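Local atomic coordinates of putative NADPH:quinone oxidoreductase (Ralstonia eutropha, PDB entry 3IUP), a protein that binds NADPH and probably catalyses NADPH-dependent reduction of quinone-like substrates, as a putative quinone oxidoreductase with an alcohol dehydrogenase GroES-like domain. Residues A[139-144]-A[151-156]; A[159-164]-A[327-332]; A[119-124]-A[131-136]. All coordinates share one frame; numbering follows the deposited sequence.

Contact 1 of 3, residues A[139-144]-A[151-156]; sequences LVLPEG and ASSFVN. With NDP (NADPH dihydro-nicotinamide-adenine-dinucleotide phosphate), chain C.
Leu139 meets the ring of Phe154 where the GroES-like domain, represented by the end of strand 138-140, packs on the turn that leads into helix 155-169. Leu139 turns its CG anti to the backbone N (chi1 -173°), which carries CD2 along the ring and adds to the contact already made by CB, the two side chains running past each other in opposite directions. Phe154 takes the other course, its CG beside its own backbone N (chi1 -66°), a turn that sends the far end of the ring to the strand. Its CZ lies 3.8 Å from Leu139 CB and 3.9 Å from Leu139 CD2, so one ring carbon receives both contacts, CB coming in obliquely. A second patch lies next to the first: Leu141 brings its CD2 branch to 3.8 Å from Ser153 OG. This is carbon against oxygen, and the hydroxyl finds its polar partner in the carbonyl of Gly150. No hydrogen bond joins the segments, and only 162 Å² is buried between them. Glu97 accepts from the backbone N-H groups of Phe154 and Val155, holding the turn at the start of the helix. One step further along, the coenzyme takes over as partner. Val155 places CG1 3.3 Å from C5N of the nicotinamide ring, and Asn156 donates a nearly straight hydrogen bond from ND2 to the NADPH phosphate oxygen O2N, at 3.1 Å and 168°.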
loop_
_atom_site.group_PDB
_atom_site.type_symbol
_atom_site.label_atom_id
_atom_site.label_comp_id
_atom_site.label_asym_id
_atom_site.label_seq_id
_atom_site.Cartn_x
_atom_site.Cartn_y
_atom_site.Cartn_z
ATOM N N LEU A 139 -28.209 18.249 -7.876
ATOM C CA LEU A 139 -27.762 18.286 -9.263
ATOM C C LEU A 139 -29.007 18.276 -10.133
ATOM O O LEU A 139 -29.760 17.299 -10.125
ATOM C CB LEU A 139 -26.919 17.046 -9.565
ATOM C CG LEU A 139 -26.190 16.909 -10.892
ATOM C CD1 LEU A 139 -25.276 18.114 -11.131
ATOM C CD2 LEU A 139 -25.385 15.610 -10.825
ATOM N N VAL A 140 -29.222 19.340 -10.902
ATOM C CA VAL A 140 -30.371 19.409 -11.818
ATOM C C VAL A 140 -30.153 18.478 -13.017
ATOM O O VAL A 140 -29.104 18.536 -13.690
ATOM C CB VAL A 140 -30.656 20.872 -12.301
ATOM C CG1 VAL A 140 -31.831 20.889 -13.261
ATOM C CG2 VAL A 140 -30.949 21.781 -11.109
ATOM N N LEU A 141 -31.112 17.590 -13.256
ATOM C CA LEU A 141 -30.965 16.578 -14.282
ATOM C C LEU A 141 -31.338 17.166 -15.650
ATOM O O LEU A 141 -32.141 18.082 -15.732
ATOM C CB LEU A 141 -31.820 15.345 -13.963
ATOM C CG LEU A 141 -31.300 14.484 -12.787
ATOM C CD1 LEU A 141 -32.245 13.329 -12.556
ATOM C CD2 LEU A 141 -29.821 14.012 -13.021
ATOM N N PRO A 142 -30.767 16.625 -16.725
ATOM C CA PRO A 142 -31.097 17.165 -18.042
ATOM C C PRO A 142 -32.523 16.864 -18.503
ATOM O O PRO A 142 -33.180 15.984 -17.979
ATOM C CB PRO A 142 -30.082 16.472 -18.964
ATOM C CG PRO A 142 -29.636 15.262 -18.268
ATOM C CD PRO A 142 -29.976 15.385 -16.808
ATOM N N GLU A 143 -32.983 17.606 -19.506
ATOM C CA GLU A 143 -34.325 17.447 -20.048
ATOM C C GLU A 143 -34.517 16.015 -20.496
ATOM O O GLU A 143 -33.616 15.404 -21.079
ATOM C CB GLU A 143 -34.571 18.401 -21.237
ATOM C CG GLU A 143 -36.018 18.884 -21.284
ATOM C CD GLU A 143 -36.298 19.950 -20.228
ATOM O OE1 GLU A 143 -35.606 20.993 -20.267
ATOM O OE2 GLU A 143 -37.202 19.763 -19.364
ATOM N N GLY A 144 -35.679 15.461 -20.176
ATOM C CA GLY A 144 -35.993 14.098 -20.572
ATOM C C GLY A 144 -35.366 13.032 -19.689
ATOM O O GLY A 144 -35.498 11.843 -19.987
ATOM N N ALA A 151 -30.734 8.389 -10.913
ATOM C CA ALA A 151 -30.695 7.843 -9.555
ATOM C C ALA A 151 -29.272 7.552 -9.073
ATOM O O ALA A 151 -29.011 7.516 -7.869
ATOM C CB ALA A 151 -31.510 6.576 -9.529
ATOM N N SER A 152 -28.411 7.267 -10.048
ATOM C CA SER A 152 -27.052 6.809 -9.790
ATOM C C SER A 152 -26.067 7.811 -10.361
ATOM O O SER A 152 -25.059 7.425 -10.929
ATOM C CB SER A 152 -26.851 5.437 -10.447
ATOM O OG SER A 152 -27.612 4.432 -9.772
ATOM N N SER A 153 -26.350 9.103 -10.208
ATOM C CA SER A 153 -25.541 10.142 -10.854
ATOM C C SER A 153 -24.195 10.369 -10.174
ATOM O O SER A 153 -23.287 10.973 -10.773
ATOM C CB SER A 153 -26.302 11.481 -10.845
ATOM O OG SER A 153 -27.379 11.405 -11.723
ATOM N N PHE A 154 -24.073 9.985 -8.917
ATOM C CA PHE A 154 -22.875 10.365 -8.150
ATOM C C PHE A 154 -21.874 9.234 -7.948
ATOM O O PHE A 154 -20.705 9.344 -8.350
ATOM C CB PHE A 154 -23.256 10.974 -6.805
ATOM C CG PHE A 154 -23.966 12.293 -6.900
ATOM C CD1 PHE A 154 -23.252 13.477 -6.804
ATOM C CD2 PHE A 154 -25.347 12.357 -7.027
ATOM C CE1 PHE A 154 -23.902 14.722 -6.853
ATOM C CE2 PHE A 154 -26.005 13.576 -7.082
ATOM C CZ PHE A 154 -25.287 14.768 -6.996
ATOM N N VAL A 155 -22.286 8.172 -7.261
ATOM C CA VAL A 155 -21.342 7.240 -6.685
ATOM C C VAL A 155 -20.523 6.539 -7.803
ATOM O O VAL A 155 -19.287 6.621 -7.863
ATOM C CB VAL A 155 -22.068 6.222 -5.773
ATOM C CG1 VAL A 155 -21.180 5.038 -5.306
ATOM C CG2 VAL A 155 -22.662 6.982 -4.497
ATOM N N ASN A 156 -21.212 5.884 -8.710
ATOM C CA ASN A 156 -20.497 5.183 -9.799
ATOM C C ASN A 156 -19.876 6.088 -10.865
ATOM O O ASN A 156 -18.665 5.917 -11.196
ATOM C CB ASN A 156 -21.305 4.004 -10.371
ATOM C CG ASN A 156 -21.388 2.835 -9.393
ATOM O OD1 ASN A 156 -20.678 2.796 -8.373
ATOM N ND2 ASN A 156 -22.299 1.871 -9.680
HETATM P PA NDP C . -22.402 -4.028 -9.154
HETATM O O1A NDP C . -22.972 -3.450 -10.353
HETATM O O2A NDP C . -23.304 -4.590 -8.124
HETATM O O5B NDP C . -21.397 -5.220 -9.709
HETATM C C5B NDP C . -20.618 -5.907 -8.723
HETATM C C4B NDP C . -19.638 -6.794 -9.428
HETATM O O4B NDP C . -18.888 -7.401 -8.415
HETATM C C3B NDP C . -20.309 -7.896 -10.264
HETATM O O3B NDP C . -19.791 -8.042 -11.569
HETATM C C2B NDP C . -19.988 -9.184 -9.475
HETATM O O2B NDP C . -19.768 -10.334 -10.292
HETATM C C1B NDP C . -18.702 -8.777 -8.769
HETATM N N9A NDP C . -18.460 -9.516 -7.523
HETATM C C8A NDP C . -19.370 -9.660 -6.496
HETATM N N7A NDP C . -18.778 -10.321 -5.486
HETATM C C5A NDP C . -17.473 -10.600 -5.843
HETATM C C6A NDP C . -16.396 -11.260 -5.217
HETATM N N6A NDP C . -16.495 -11.876 -4.026
HETATM N N1A NDP C . -15.191 -11.354 -5.881
HETATM C C2A NDP C . -15.028 -10.855 -7.137
HETATM N N3A NDP C . -16.081 -10.210 -7.744
HETATM C C4A NDP C . -17.275 -10.085 -7.118
HETATM O O3 NDP C . -21.424 -3.047 -8.321
HETATM P PN NDP C . -21.215 -1.518 -8.560
HETATM O O1N NDP C . -20.854 -1.176 -9.914
HETATM O O2N NDP C . -22.320 -0.702 -7.952
HETATM O O5D NDP C . -19.902 -1.283 -7.623
HETATM C C5D NDP C . -18.631 -1.786 -8.062
HETATM C C4D NDP C . -17.622 -1.692 -6.922
HETATM O O4D NDP C . -17.229 -0.306 -6.830
HETATM C C3D NDP C . -18.124 -2.132 -5.532
HETATM O O3D NDP C . -17.115 -2.811 -4.811
HETATM C C2D NDP C . -18.394 -0.792 -4.866
HETATM O O2D NDP C . -18.393 -0.799 -3.447
HETATM C C1D NDP C . -17.221 0.008 -5.438
HETATM N N1N NDP C . -17.354 1.471 -5.250
HETATM C C2N NDP C . -16.467 2.047 -4.402
HETATM C C3N NDP C . -16.504 3.390 -4.136
HETATM C C7N NDP C . -15.420 4.037 -3.295
HETATM O O7N NDP C . -15.610 5.379 -2.975
HETATM N N7N NDP C . -14.337 3.401 -2.831
HETATM C C4N NDP C . -17.332 4.278 -4.980
HETATM C C5N NDP C . -18.269 3.545 -5.908
HETATM C C6N NDP C . -18.234 2.159 -6.011
HETATM P P2B NDP C . -20.512 -11.763 -9.967
HETATM O O1X NDP C . -21.760 -11.820 -10.858
HETATM O O2X NDP C . -20.889 -11.910 -8.496
HETATM O O3X NDP C . -19.465 -12.813 -10.372
#

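Contact 2 of 3, residues A[159-164]-A[327-332]; sequences TALGMV and KQRVVA. With NDP (NADPH dihydro-nicotinamide-adenine-dinucleotide phosphate), chain C.
The guanidinium group of Arg329 is met obliquely by Leu161, whose CD2 lies 3.9 Å from Arg329 NH1, while salt bridges outside the two segments occupy its nitrogens: NH1 with Asp195 and NE with Glu333. The other flat group is the nicotinamide ring of NADPH, approached by Thr159 on the same helix as Leu161; Thr159 OG1 stands 3.0 Å from C4N of the ring and also hydrogen-bonds with the carbonyl of Val155, one turn back.

Helices 155-169 and 320-332 pack against each other here, and helix 155-169 leads toward the six-stranded parallel sheet, consistent with the Rossmann-type coenzyme-binding domain of this family. The contact rests on a single leucine. Leu161 divides its two methyl groups: CD1 reaches Val330 CG2 at 3.7 Å, and CD2 goes to the arginine. The nearest pair of CA atoms, those of Leu161 and Val330, is 8.9 Å apart, so side chains bridge the gap and 135 Å² is buried. Arg329 keeps CG anti to its backbone N (chi1 174°) and continues extended from CG to NE, which carries the charged end to the leucine.

Van der Waals contact accounts for the meeting, one methyl on a valine and the other beside a charged nitrogen, with no hydrogen bond between the segments. The two carboxylates probably balance the arginine's charge and restrict its rotation.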
loop_
_atom_site.group_PDB
_atom_site.type_symbol
_atom_site.label_atom_id
_atom_site.label_comp_id
_atom_site.label_asym_id
_atom_site.label_seq_id
_atom_site.Cartn_x
_atom_site.Cartn_y
_atom_site.Cartn_z
ATOM N N THR A 159 -16.841 8.004 -9.364
ATOM C CA THR A 159 -15.767 7.093 -9.032
ATOM C C THR A 159 -15.068 6.679 -10.306
ATOM O O THR A 159 -13.837 6.645 -10.336
ATOM C CB THR A 159 -16.268 5.906 -8.231
ATOM O OG1 THR A 159 -16.835 6.386 -6.998
ATOM C CG2 THR A 159 -15.171 4.896 -7.898
ATOM N N ALA A 160 -15.822 6.360 -11.352
ATOM C CA ALA A 160 -15.201 5.953 -12.619
ATOM C C ALA A 160 -14.352 7.085 -13.159
ATOM O O ALA A 160 -13.199 6.880 -13.551
ATOM C CB ALA A 160 -16.235 5.505 -13.629
ATOM N N LEU A 161 -14.906 8.287 -13.183
ATOM C CA LEU A 161 -14.109 9.431 -13.595
ATOM C C LEU A 161 -12.932 9.655 -12.652
ATOM O O LEU A 161 -11.832 10.040 -13.094
ATOM C CB LEU A 161 -14.985 10.688 -13.668
ATOM C CG LEU A 161 -15.970 10.665 -14.829
ATOM C CD1 LEU A 161 -17.000 11.765 -14.602
ATOM C CD2 LEU A 161 -15.247 10.820 -16.185
ATOM N N GLY A 162 -13.126 9.444 -11.372
ATOM C CA GLY A 162 -12.059 9.612 -10.423
ATOM C C GLY A 162 -10.903 8.655 -10.561
ATOM O O GLY A 162 -9.771 8.988 -10.228
HETATM N N MSE A 163 -11.185 7.457 -11.050
HETATM C CA MSE A 163 -10.091 6.502 -11.380
HETATM C C MSE A 163 -9.212 7.074 -12.472
HETATM O O MSE A 163 -7.999 7.021 -12.366
HETATM C CB MSE A 163 -10.683 5.157 -11.821
HETATM C CG MSE A 163 -11.365 4.528 -10.730
HETATM SE SE MSE A 163 -12.148 2.838 -11.424
HETATM C CE MSE A 163 -12.739 2.261 -9.808
ATOM N N VAL A 164 -9.822 7.595 -13.528
ATOM C CA VAL A 164 -9.072 8.223 -14.601
ATOM C C VAL A 164 -8.327 9.485 -14.124
ATOM O O VAL A 164 -7.131 9.678 -14.417
ATOM C CB VAL A 164 -9.939 8.505 -15.812
ATOM C CG1 VAL A 164 -9.139 9.278 -16.870
ATOM C CG2 VAL A 164 -10.487 7.168 -16.357
ATOM N N LYS A 327 -18.950 16.417 -12.667
ATOM C CA LYS A 327 -20.423 16.313 -12.603
ATOM C C LYS A 327 -21.119 16.788 -13.890
ATOM O O LYS A 327 -22.097 16.190 -14.334
ATOM C CB LYS A 327 -20.954 17.038 -11.388
ATOM C CG LYS A 327 -20.655 16.303 -10.151
ATOM C CD LYS A 327 -21.217 16.902 -8.896
ATOM C CE LYS A 327 -20.600 18.225 -8.549
ATOM N NZ LYS A 327 -20.846 18.489 -7.101
ATOM N N GLN A 328 -20.609 17.853 -14.489
ATOM C CA GLN A 328 -21.137 18.327 -15.754
ATOM C C GLN A 328 -20.995 17.302 -16.885
ATOM O O GLN A 328 -21.902 17.131 -17.691
ATOM C CB GLN A 328 -20.445 19.624 -16.135
ATOM C CG GLN A 328 -20.747 20.772 -15.170
ATOM C CD GLN A 328 -20.039 22.065 -15.583
ATOM O OE1 GLN A 328 -18.812 22.194 -15.456
ATOM N NE2 GLN A 328 -20.812 23.027 -16.073
ATOM N N ARG A 329 -19.868 16.590 -16.921
ATOM C CA ARG A 329 -19.727 15.519 -17.893
ATOM C C ARG A 329 -20.713 14.370 -17.637
ATOM O O ARG A 329 -21.270 13.782 -18.575
ATOM C CB ARG A 329 -18.300 14.977 -17.941
ATOM C CG ARG A 329 -18.254 13.761 -18.859
ATOM C CD ARG A 329 -16.900 13.330 -19.185
ATOM N NE ARG A 329 -16.974 12.201 -20.092
ATOM C CZ ARG A 329 -15.920 11.502 -20.453
ATOM N NH1 ARG A 329 -14.727 11.796 -19.934
ATOM N NH2 ARG A 329 -16.070 10.495 -21.303
ATOM N N VAL A 330 -20.938 14.037 -16.367
ATOM C CA VAL A 330 -21.909 12.993 -16.042
ATOM C C VAL A 330 -23.309 13.395 -16.600
ATOM O O VAL A 330 -23.981 12.595 -17.251
ATOM C CB VAL A 330 -21.965 12.680 -14.514
ATOM C CG1 VAL A 330 -23.082 11.714 -14.216
ATOM C CG2 VAL A 330 -20.605 12.102 -13.999
ATOM N N VAL A 331 -23.715 14.632 -16.366
ATOM C CA VAL A 331 -25.014 15.110 -16.865
ATOM C C VAL A 331 -25.073 15.020 -18.393
ATOM O O VAL A 331 -26.054 14.534 -18.950
ATOM C CB VAL A 331 -25.361 16.520 -16.333
ATOM C CG1 VAL A 331 -26.536 17.176 -17.179
ATOM C CG2 VAL A 331 -25.687 16.419 -14.825
ATOM N N ALA A 332 -23.981 15.407 -19.055
ATOM C CA ALA A 332 -23.918 15.430 -20.502
ATOM C C ALA A 332 -24.020 14.035 -21.125
ATOM O O ALA A 332 -24.481 13.907 -22.240
ATOM C CB ALA A 332 -22.610 16.121 -20.956
HETATM P PA NDP C . -22.402 -4.028 -9.154
HETATM O O1A NDP C . -22.972 -3.450 -10.353
HETATM O O2A NDP C . -23.304 -4.590 -8.124
HETATM O O5B NDP C . -21.397 -5.220 -9.709
HETATM C C5B NDP C . -20.618 -5.907 -8.723
HETATM C C4B NDP C . -19.638 -6.794 -9.428
HETATM O O4B NDP C . -18.888 -7.401 -8.415
HETATM C C3B NDP C . -20.309 -7.896 -10.264
HETATM O O3B NDP C . -19.791 -8.042 -11.569
HETATM C C2B NDP C . -19.988 -9.184 -9.475
HETATM O O2B NDP C . -19.768 -10.334 -10.292
HETATM C C1B NDP C . -18.702 -8.777 -8.769
HETATM N N9A NDP C . -18.460 -9.516 -7.523
HETATM C C8A NDP C . -19.370 -9.660 -6.496
HETATM N N7A NDP C . -18.778 -10.321 -5.486
HETATM C C5A NDP C . -17.473 -10.600 -5.843
HETATM C C6A NDP C . -16.396 -11.260 -5.217
HETATM N N6A NDP C . -16.495 -11.876 -4.026
HETATM N N1A NDP C . -15.191 -11.354 -5.881
HETATM C C2A NDP C . -15.028 -10.855 -7.137
HETATM N N3A NDP C . -16.081 -10.210 -7.744
HETATM C C4A NDP C . -17.275 -10.085 -7.118
HETATM O O3 NDP C . -21.424 -3.047 -8.321
HETATM P PN NDP C . -21.215 -1.518 -8.560
HETATM O O1N NDP C . -20.854 -1.176 -9.914
HETATM O O2N NDP C . -22.320 -0.702 -7.952
HETATM O O5D NDP C . -19.902 -1.283 -7.623
HETATM C C5D NDP C . -18.631 -1.786 -8.062
HETATM C C4D NDP C . -17.622 -1.692 -6.922
HETATM O O4D NDP C . -17.229 -0.306 -6.830
HETATM C C3D NDP C . -18.124 -2.132 -5.532
HETATM O O3D NDP C . -17.115 -2.811 -4.811
HETATM C C2D NDP C . -18.394 -0.792 -4.866
HETATM O O2D NDP C . -18.393 -0.799 -3.447
HETATM C C1D NDP C . -17.221 0.008 -5.438
HETATM N N1N NDP C . -17.354 1.471 -5.250
HETATM C C2N NDP C . -16.467 2.047 -4.402
HETATM C C3N NDP C . -16.504 3.390 -4.136
HETATM C C7N NDP C . -15.420 4.037 -3.295
HETATM O O7N NDP C . -15.610 5.379 -2.975
HETATM N N7N NDP C . -14.337 3.401 -2.831
HETATM C C4N NDP C . -17.332 4.278 -4.980
HETATM C C5N NDP C . -18.269 3.545 -5.908
HETATM C C6N NDP C . -18.234 2.159 -6.011
HETATM P P2B NDP C . -20.512 -11.763 -9.967
HETATM O O1X NDP C . -21.760 -11.820 -10.858
HETATM O O2X NDP C . -20.889 -11.910 -8.496
HETATM O O3X NDP C . -19.465 -12.813 -10.372
#

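Contact 3 of 3, residues A[119-124]-A[131-136]; sequences VAAIGG and RCIPAD
Arg131 reaches from strand 130-134 to the loop that follows strand 118-121, and the hydrogen bonds it makes to the loop go to backbone carbonyls. Its guanidinium grips one oxygen side-on: NE donates to Gly124 O at 2.9 Å with an N-H...O angle of 146°, and NH2 donates to that same oxygen at 2.9 Å. The oxygen lies close to the guanidinium plane. Seen from the carbonyl, however, the two donors differ, NE being modestly tilted from its plane whereas NH2 stands well above it. A third bond, from NH2 to Gly123 O, is weak, its 3.0 Å length offset by a poor angle of 121°. The side chain bends at both chi2 and chi3, folding the charged end back onto the loop.

The apolar pair comes from Ile133, on the same strand. Its CD1 touches Ala121 CB at 3.4 Å, tighter than usual for two carbons. CG1 sits between the backbone N and the carbonyl carbon (chi1 78°), a crowded position that directs CD1 at the alanine. Separately, the CG2 methyl lies over a charged group, 3.2 Å above the guanidinium plane of Arg131 and offset toward the rim.

The backbone matters too: Gly124 has a positive phi, and its combination of backbone angles favours glycine. Within the GroES-like domain, both strands belong to one mixed sheet without pairing directly with each other. Two bonds converging on Gly124 O should fix the guanidinium's orientation, and the positive charge would probably polarise that carbonyl, while Ile133 CG2 lies over the rim of one face.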
loop_
_atom_site.group_PDB
_atom_site.type_symbol
_atom_site.label_atom_id
_atom_site.label_comp_id
_atom_site.label_asym_id
_atom_site.label_seq_id
_atom_site.Cartn_x
_atom_site.Cartn_y
_atom_site.Cartn_z
ATOM N N VAL A 119 -34.189 16.399 -9.832
ATOM C CA VAL A 119 -32.844 16.520 -9.299
ATOM C C VAL A 119 -32.310 15.193 -8.768
ATOM O O VAL A 119 -33.072 14.302 -8.441
ATOM C CB VAL A 119 -32.790 17.578 -8.153
ATOM C CG1 VAL A 119 -33.256 18.965 -8.687
ATOM C CG2 VAL A 119 -33.562 17.145 -6.899
ATOM N N ALA A 120 -30.980 15.114 -8.686
ATOM C CA ALA A 120 -30.265 14.049 -7.960
ATOM C C ALA A 120 -29.506 14.689 -6.814
ATOM O O ALA A 120 -29.077 15.855 -6.894
ATOM C CB ALA A 120 -29.291 13.280 -8.901
ATOM N N ALA A 121 -29.314 13.941 -5.748
ATOM C CA ALA A 121 -28.494 14.410 -4.600
ATOM C C ALA A 121 -27.773 13.260 -3.987
ATOM O O ALA A 121 -28.296 12.140 -4.008
ATOM C CB ALA A 121 -29.370 15.083 -3.558
ATOM N N ILE A 122 -26.586 13.505 -3.397
ATOM C CA ILE A 122 -25.913 12.485 -2.606
ATOM C C ILE A 122 -25.999 12.893 -1.131
ATOM O O ILE A 122 -25.046 13.072 -0.447
ATOM C CB ILE A 122 -24.456 12.091 -3.104
ATOM C CG1 ILE A 122 -23.905 10.894 -2.324
ATOM C CG2 ILE A 122 -23.502 13.221 -3.021
ATOM C CD1 ILE A 122 -22.723 10.176 -2.985
ATOM N N GLY A 123 -27.203 12.980 -0.653
ATOM C CA GLY A 123 -27.467 13.602 0.645
ATOM C C GLY A 123 -27.382 12.639 1.797
ATOM O O GLY A 123 -27.396 13.063 2.950
ATOM N N GLY A 124 -27.336 11.329 1.521
ATOM C CA GLY A 124 -27.587 10.368 2.581
ATOM C C GLY A 124 -29.080 10.329 2.901
ATOM O O GLY A 124 -29.869 11.246 2.531
ATOM N N ARG A 131 -37.024 14.036 1.249
ATOM C CA ARG A 131 -35.785 14.518 1.885
ATOM C C ARG A 131 -35.689 16.016 1.734
ATOM O O ARG A 131 -35.920 16.538 0.636
ATOM C CB ARG A 131 -34.541 13.807 1.314
ATOM C CG ARG A 131 -34.312 12.456 1.978
ATOM C CD ARG A 131 -33.648 12.594 3.346
ATOM N NE ARG A 131 -32.216 12.826 3.183
ATOM C CZ ARG A 131 -31.548 13.911 3.571
ATOM N NH1 ARG A 131 -32.164 14.913 4.213
ATOM N NH2 ARG A 131 -30.241 13.983 3.348
ATOM N N CYS A 132 -35.375 16.670 2.844
ATOM C CA CYS A 132 -35.158 18.101 2.927
ATOM C C CYS A 132 -33.671 18.333 2.935
ATOM O O CYS A 132 -32.965 17.911 3.869
ATOM C CB CYS A 132 -35.757 18.662 4.188
ATOM S SG CYS A 132 -35.606 20.452 4.269
ATOM N N ILE A 133 -33.170 18.878 1.844
ATOM C CA ILE A 133 -31.736 19.025 1.710
ATOM C C ILE A 133 -31.368 20.368 1.147
ATOM O O ILE A 133 -32.180 20.990 0.510
ATOM C CB ILE A 133 -31.117 17.914 0.882
ATOM C CG1 ILE A 133 -31.314 18.111 -0.589
ATOM C CG2 ILE A 133 -31.661 16.529 1.284
ATOM C CD1 ILE A 133 -30.165 17.460 -1.324
ATOM N N PRO A 134 -30.130 20.807 1.385
ATOM C CA PRO A 134 -29.723 22.100 0.824
ATOM C C PRO A 134 -29.763 22.139 -0.681
ATOM O O PRO A 134 -29.344 21.185 -1.362
ATOM C CB PRO A 134 -28.296 22.278 1.318
ATOM C CG PRO A 134 -28.236 21.466 2.563
ATOM C CD PRO A 134 -29.103 20.267 2.288
ATOM N N ALA A 135 -30.301 23.239 -1.178
ATOM C CA ALA A 135 -30.301 23.570 -2.587
ATOM C C ALA A 135 -28.928 23.288 -3.195
ATOM O O ALA A 135 -28.854 22.754 -4.295
ATOM C CB ALA A 135 -30.678 25.030 -2.783
ATOM N N ASP A 136 -27.853 23.625 -2.471
ATOM C CA ASP A 136 -26.528 23.510 -3.063
ATOM C C ASP A 136 -26.038 22.068 -3.165
ATOM O O ASP A 136 -24.973 21.842 -3.716
ATOM C CB ASP A 136 -25.480 24.473 -2.412
ATOM C CG ASP A 136 -25.063 24.087 -0.971
ATOM O OD1 ASP A 136 -25.427 23.007 -0.435
ATOM O OD2 ASP A 136 -24.347 24.917 -0.357
#

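Overall arrangement
The three contacts follow one another from the GroES-like domain to the coenzyme. Contacts 1 and 3 have centres about 12 Å apart and share a sheet, in which strands 118-121 and 138-140 are neighbours; Leu139 N lies 2.7 Å from Ala120 O, a probable hydrogen bond. Contacts 1 and 2, with centres about 11 Å apart, both use helix 155-169 and touch, Ser153 O lying 3.5 Å from Val330 CG1. Both reach NADPH, at its nicotinamide ring and, from contact 1, a phosphate. Contact 3 stands about 19 Å from contact 2 between centres and does not touch it; Ile122 CD1, 3.5 Å from Val155 CG2, connects it to a coenzyme-pocket residue of contact 1.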